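Local coordinates for antifungal protein GAFP-1 (Gastrodia elata, PDB 1XD5), which probably binds mannose as a monomeric monocot lectin of the bulb-type family and is known as an antifungal protein, at residues A[63-67]-A[68-72]; A[76-80]-A[81-85]. All coordinates share one frame; numbering follows the deposited sequence.

Interaction 1. Residues A[63-67]-A[68-72]; sequences VIYSG and SRAIW
Ile64 and Trp72 face each other across the antiparallel hairpin of strands 62-66 and 69-73, which ends one four-stranded sheet of the beta-prism II fold. Ile64 N gives a hydrogen bond to Trp72 O at 2.8 Å, while Ile64 O receives one from Ile71 N. Ile71 is therefore the extra residue of a beta bulge, beyond which the pairing continues as Tyr65 with Ala70. Tyr65, held by Gln57, belongs to the QxDxNxVxY signature, which in relatives binds mannose. With Trp72 CG anti to the backbone N (chi1 175°), the indole reaches Ile64, whose CG1 and CD1 both lie 3.9 Å from Trp72 CE3.

Toward the turn, Ser66 and Arg69 exchange both backbone bonds, Ser66 N to Arg69 O at 2.9 Å and Arg69 N to Ser66 O at 3.0 Å. The second bond enters 45° out of the carbonyl plane, where the type II' turn with Gly67 and Ser68 at its corners closes the hairpin. Bent at chi2 and chi3, Arg69 folds back so that Ser66 O lies 3.3 Å above one face of its guanidinium, offset toward the rim. Ser66 OG, 3.3 Å from Arg69 NH2, is bonded instead to Ser50 O. The chemistry implies that backbone bonds set the register, while Ile64 and Trp72 supply apolar packing against Leu31 of the neighbouring sheet.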
loop_
_atom_site.group_PDB
_atom_site.type_symbol
_atom_site.label_atom_id
_atom_site.label_comp_id
_atom_site.label_asym_id
_atom_site.label_seq_id
_atom_site.Cartn_x
_atom_site.Cartn_y
_atom_site.Cartn_z
ATOM N N VAL A 63 -0.326 3.611 -6.222
ATOM C CA VAL A 63 -0.331 5.056 -6.343
ATOM C C VAL A 63 -1.272 5.691 -5.352
ATOM O O VAL A 63 -2.406 5.242 -5.182
ATOM C CB VAL A 63 -0.736 5.514 -7.776
ATOM C CG1 VAL A 63 -0.538 7.012 -7.928
ATOM C CG2 VAL A 63 0.081 4.780 -8.840
ATOM N N ILE A 64 -0.799 6.758 -4.713
ATOM C CA ILE A 64 -1.652 7.572 -3.867
ATOM C C ILE A 64 -2.213 8.702 -4.722
ATOM O O ILE A 64 -1.452 9.423 -5.373
ATOM C CB ILE A 64 -0.852 8.149 -2.671
ATOM C CG1 ILE A 64 -0.296 7.024 -1.789
ATOM C CG2 ILE A 64 -1.722 9.131 -1.862
ATOM C CD1 ILE A 64 0.588 7.530 -0.643
ATOM N N TYR A 65 -3.536 8.853 -4.705
ATOM C CA TYR A 65 -4.203 9.954 -5.404
ATOM C C TYR A 65 -5.002 10.793 -4.433
ATOM O O TYR A 65 -5.532 10.274 -3.457
ATOM C CB TYR A 65 -5.183 9.433 -6.467
ATOM C CG TYR A 65 -4.539 8.837 -7.691
ATOM C CD1 TYR A 65 -4.161 9.634 -8.772
ATOM C CD2 TYR A 65 -4.323 7.467 -7.772
ATOM C CE1 TYR A 65 -3.566 9.067 -9.905
ATOM C CE2 TYR A 65 -3.746 6.897 -8.889
ATOM C CZ TYR A 65 -3.357 7.693 -9.944
ATOM O OH TYR A 65 -2.779 7.082 -11.038
ATOM N N SER A 66 -5.099 12.088 -4.715
ATOM C CA SER A 66 -6.080 12.944 -4.053
ATOM C C SER A 66 -6.953 13.455 -5.183
ATOM O O SER A 66 -6.511 14.267 -5.995
ATOM C CB SER A 66 -5.412 14.096 -3.303
ATOM O OG SER A 66 -6.388 14.956 -2.720
ATOM N N GLY A 67 -8.175 12.940 -5.272
ATOM C CA GLY A 67 -8.989 13.172 -6.456
ATOM C C GLY A 67 -8.236 12.668 -7.671
ATOM O O GLY A 67 -7.818 11.507 -7.703
ATOM N N SER A 68 -8.019 13.541 -8.653
ATOM C CA SER A 68 -7.303 13.156 -9.874
ATOM C C SER A 68 -5.782 13.391 -9.812
ATOM O O SER A 68 -5.047 12.971 -10.707
ATOM C CB SER A 68 -7.896 13.877 -11.095
ATOM O OG SER A 68 -7.693 15.281 -10.994
ATOM N N ARG A 69 -5.313 14.049 -8.758
ATOM C CA ARG A 69 -3.888 14.376 -8.628
ATOM C C ARG A 69 -3.090 13.213 -8.043
ATOM O O ARG A 69 -3.451 12.693 -6.992
ATOM C CB ARG A 69 -3.709 15.604 -7.737
ATOM C CG ARG A 69 -4.391 16.875 -8.259
ATOM C CD ARG A 69 -5.607 17.306 -7.449
ATOM N NE ARG A 69 -5.278 17.561 -6.049
ATOM C CZ ARG A 69 -6.170 17.784 -5.091
ATOM N NH1 ARG A 69 -7.470 17.789 -5.367
ATOM N NH2 ARG A 69 -5.762 18.002 -3.846
ATOM N N ALA A 70 -2.011 12.826 -8.724
ATOM C CA ALA A 70 -1.063 11.835 -8.223
ATOM C C ALA A 70 -0.180 12.455 -7.150
ATOM O O ALA A 70 0.295 13.579 -7.311
ATOM C CB ALA A 70 -0.200 11.291 -9.363
ATOM N N ILE A 71 0.047 11.718 -6.067
ATOM C CA ILE A 71 0.823 12.223 -4.932
ATOM C C ILE A 71 2.137 11.461 -4.746
ATOM O O ILE A 71 3.165 12.049 -4.399
ATOM C CB ILE A 71 -0.001 12.136 -3.618
ATOM C CG1 ILE A 71 -1.357 12.859 -3.729
ATOM C CG2 ILE A 71 0.829 12.620 -2.420
ATOM C CD1 ILE A 71 -1.293 14.358 -4.074
ATOM N N TRP A 72 2.086 10.150 -4.962
ATOM C CA TRP A 72 3.209 9.265 -4.682
ATOM C C TRP A 72 2.938 7.956 -5.408
ATOM O O TRP A 72 1.780 7.583 -5.602
ATOM C CB TRP A 72 3.295 9.039 -3.165
ATOM C CG TRP A 72 4.316 8.072 -2.661
ATOM C CD1 TRP A 72 5.534 8.371 -2.121
ATOM C CD2 TRP A 72 4.191 6.641 -2.594
ATOM N NE1 TRP A 72 6.179 7.218 -1.733
ATOM C CE2 TRP A 72 5.378 6.141 -2.015
ATOM C CE3 TRP A 72 3.189 5.728 -2.961
ATOM C CZ2 TRP A 72 5.595 4.775 -1.800
ATOM C CZ3 TRP A 72 3.411 4.368 -2.759
ATOM C CH2 TRP A 72 4.605 3.909 -2.181
#

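Interaction 2. Residues A[76-80]-A[81-85]; sequences TNRQN and GNYYL
The phenol of Tyr83 reaches back along the chain to the backbone of Gln79, its OH giving a hydrogen bond to Gln79 O at 2.8 Å. That oxygen sits at the edge of the ring, in its plane, and the bond meets the carbonyl at a C=O...O angle of 153°, tilted somewhat from the carbonyl plane. Arg78 CD lies 3.2 Å and CG 3.4 Å from Tyr83 OH, so the hydroxyl has a carbonyl and, roughly at right angles to it, these methylenes as neighbours. A bend at chi3 (66°) carries NE and the guanidinium of Arg78 away from the hydroxyl, its plane turned 75° from the ring. This is the close part of the contact; the buried ring packs on Ile95 and Ile103.

The other side is looser. Gln79 OE1 stays 3.9 Å from Tyr83 OH. Asn80 comes no nearer to the ring than its backbone, C to Tyr83 CE1 at 4.2 Å, and like Arg78 and Gln79 it is exposed. The loop connects the sheet ending with strand 69-73 to that of strand 84-87, two of the three sheets of the beta-prism II fold. The chemistry implies that one directed bond gives the hydroxyl of a buried tyrosine an acceptor and, together with backbone bonds from Arg78 to Asp59 and Gly81 to Asn58, helps hold this irregular loop.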
loop_
_atom_site.group_PDB
_atom_site.type_symbol
_atom_site.label_atom_id
_atom_site.label_comp_id
_atom_site.label_asym_id
_atom_site.label_seq_id
_atom_site.Cartn_x
_atom_site.Cartn_y
_atom_site.Cartn_z
ATOM N N THR A 76 6.436 0.963 -9.789
ATOM C CA THR A 76 6.608 -0.429 -10.182
ATOM C C THR A 76 5.702 -0.766 -11.364
ATOM O O THR A 76 5.368 -1.939 -11.588
ATOM C CB THR A 76 6.307 -1.348 -8.997
ATOM O OG1 THR A 76 5.045 -0.979 -8.413
ATOM C CG2 THR A 76 7.322 -1.114 -7.876
ATOM N N ASN A 77 5.303 0.264 -12.107
ATOM C CA ASN A 77 4.542 0.089 -13.349
ATOM C C ASN A 77 5.265 -0.853 -14.309
ATOM O O ASN A 77 6.476 -0.773 -14.484
ATOM C CB ASN A 77 4.249 1.434 -14.031
ATOM C CG ASN A 77 5.509 2.263 -14.276
ATOM O OD1 ASN A 77 5.898 2.499 -15.428
ATOM N ND2 ASN A 77 6.142 2.715 -13.202
ATOM N N ARG A 78 4.505 -1.775 -14.889
ATOM C CA ARG A 78 5.017 -2.712 -15.878
ATOM C C ARG A 78 3.856 -3.066 -16.807
ATOM O O ARG A 78 2.966 -2.250 -17.020
ATOM C CB ARG A 78 5.616 -3.957 -15.208
ATOM C CG ARG A 78 4.806 -4.522 -14.036
ATOM C CD ARG A 78 5.315 -5.861 -13.520
ATOM N NE ARG A 78 6.638 -5.764 -12.913
ATOM C CZ ARG A 78 7.546 -6.738 -12.914
ATOM N NH1 ARG A 78 7.282 -7.903 -13.496
ATOM N NH2 ARG A 78 8.728 -6.547 -12.324
ATOM N N GLN A 79 3.855 -4.269 -17.358
ATOM C CA GLN A 79 2.747 -4.705 -18.205
ATOM C C GLN A 79 1.492 -4.935 -17.363
ATOM O O GLN A 79 1.574 -5.278 -16.177
ATOM C CB GLN A 79 3.124 -5.973 -18.984
ATOM C CG GLN A 79 3.381 -7.213 -18.117
ATOM C CD GLN A 79 4.790 -7.272 -17.497
ATOM O OE1 GLN A 79 5.064 -8.158 -16.685
ATOM N NE2 GLN A 79 5.675 -6.345 -17.880
ATOM N N ASN A 80 0.332 -4.733 -17.976
ATOM C CA ASN A 80 -0.930 -5.002 -17.304
ATOM C C ASN A 80 -1.028 -6.461 -16.898
ATOM O O ASN A 80 -0.527 -7.347 -17.592
ATOM C CB ASN A 80 -2.116 -4.647 -18.197
ATOM C CG ASN A 80 -2.245 -3.150 -18.442
ATOM O OD1 ASN A 80 -3.021 -2.726 -19.301
ATOM N ND2 ASN A 80 -1.492 -2.345 -17.698
ATOM N N GLY A 81 -1.668 -6.707 -15.763
ATOM C CA GLY A 81 -1.889 -8.063 -15.304
ATOM C C GLY A 81 -2.701 -8.040 -14.029
ATOM O O GLY A 81 -3.278 -7.014 -13.674
ATOM N N ASN A 82 -2.739 -9.182 -13.356
ATOM C CA ASN A 82 -3.367 -9.302 -12.052
ATOM C C ASN A 82 -2.285 -9.202 -10.999
ATOM O O ASN A 82 -1.358 -10.023 -10.963
ATOM C CB ASN A 82 -4.099 -10.637 -11.926
ATOM C CG ASN A 82 -5.420 -10.644 -12.666
ATOM O OD1 ASN A 82 -6.361 -9.920 -12.307
ATOM N ND2 ASN A 82 -5.503 -11.460 -13.706
ATOM N N TYR A 83 -2.381 -8.173 -10.168
ATOM C CA TYR A 83 -1.441 -7.988 -9.069
ATOM C C TYR A 83 -2.244 -7.828 -7.794
ATOM O O TYR A 83 -3.431 -7.503 -7.840
ATOM C CB TYR A 83 -0.568 -6.751 -9.305
ATOM C CG TYR A 83 0.223 -6.796 -10.593
ATOM C CD1 TYR A 83 -0.254 -6.170 -11.749
ATOM C CD2 TYR A 83 1.435 -7.479 -10.665
ATOM C CE1 TYR A 83 0.460 -6.224 -12.940
ATOM C CE2 TYR A 83 2.163 -7.534 -11.847
ATOM C CZ TYR A 83 1.664 -6.911 -12.981
ATOM O OH TYR A 83 2.386 -6.957 -14.148
ATOM N N TYR A 84 -1.611 -8.063 -6.651
ATOM C CA TYR A 84 -2.256 -7.733 -5.386
ATOM C C TYR A 84 -1.231 -7.238 -4.404
ATOM O O TYR A 84 -0.076 -7.651 -4.443
ATOM C CB TYR A 84 -3.067 -8.906 -4.804
ATOM C CG TYR A 84 -2.262 -10.144 -4.513
ATOM C CD1 TYR A 84 -1.982 -11.056 -5.521
ATOM C CD2 TYR A 84 -1.797 -10.419 -3.229
ATOM C CE1 TYR A 84 -1.236 -12.204 -5.272
ATOM C CE2 TYR A 84 -1.044 -11.575 -2.963
ATOM C CZ TYR A 84 -0.781 -12.459 -4.002
ATOM O OH TYR A 84 -0.043 -13.591 -3.796
ATOM N N LEU A 85 -1.676 -6.323 -3.553
ATOM C CA LEU A 85 -0.907 -5.826 -2.422
ATOM C C LEU A 85 -1.341 -6.604 -1.178
ATOM O O LEU A 85 -2.534 -6.768 -0.938
ATOM C CB LEU A 85 -1.210 -4.343 -2.223
ATOM C CG LEU A 85 -0.505 -3.641 -1.065
ATOM C CD1 LEU A 85 0.969 -3.460 -1.387
ATOM C CD2 LEU A 85 -1.178 -2.299 -0.800
#

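How the interactions relate
Interaction 1 and interaction 2 follow in series along the chain, about 17 Å apart between centres, and do not touch. They serve different sheets: 63-72 is the hairpin at the outer side of one four-stranded sheet, whereas 76-85 carries the chain from there into strand 84-87 of another. Interaction 1 is partly buried and rests on paired backbone amides, with Ile64 buried on the face it shares with Trp72 and exposed residues at the turn. Interaction 2 is a surface contact with no strand pairing, in which a side-chain hydroxyl to a backbone carbonyl is the bond within the contact. The loop at 57-59 borders both.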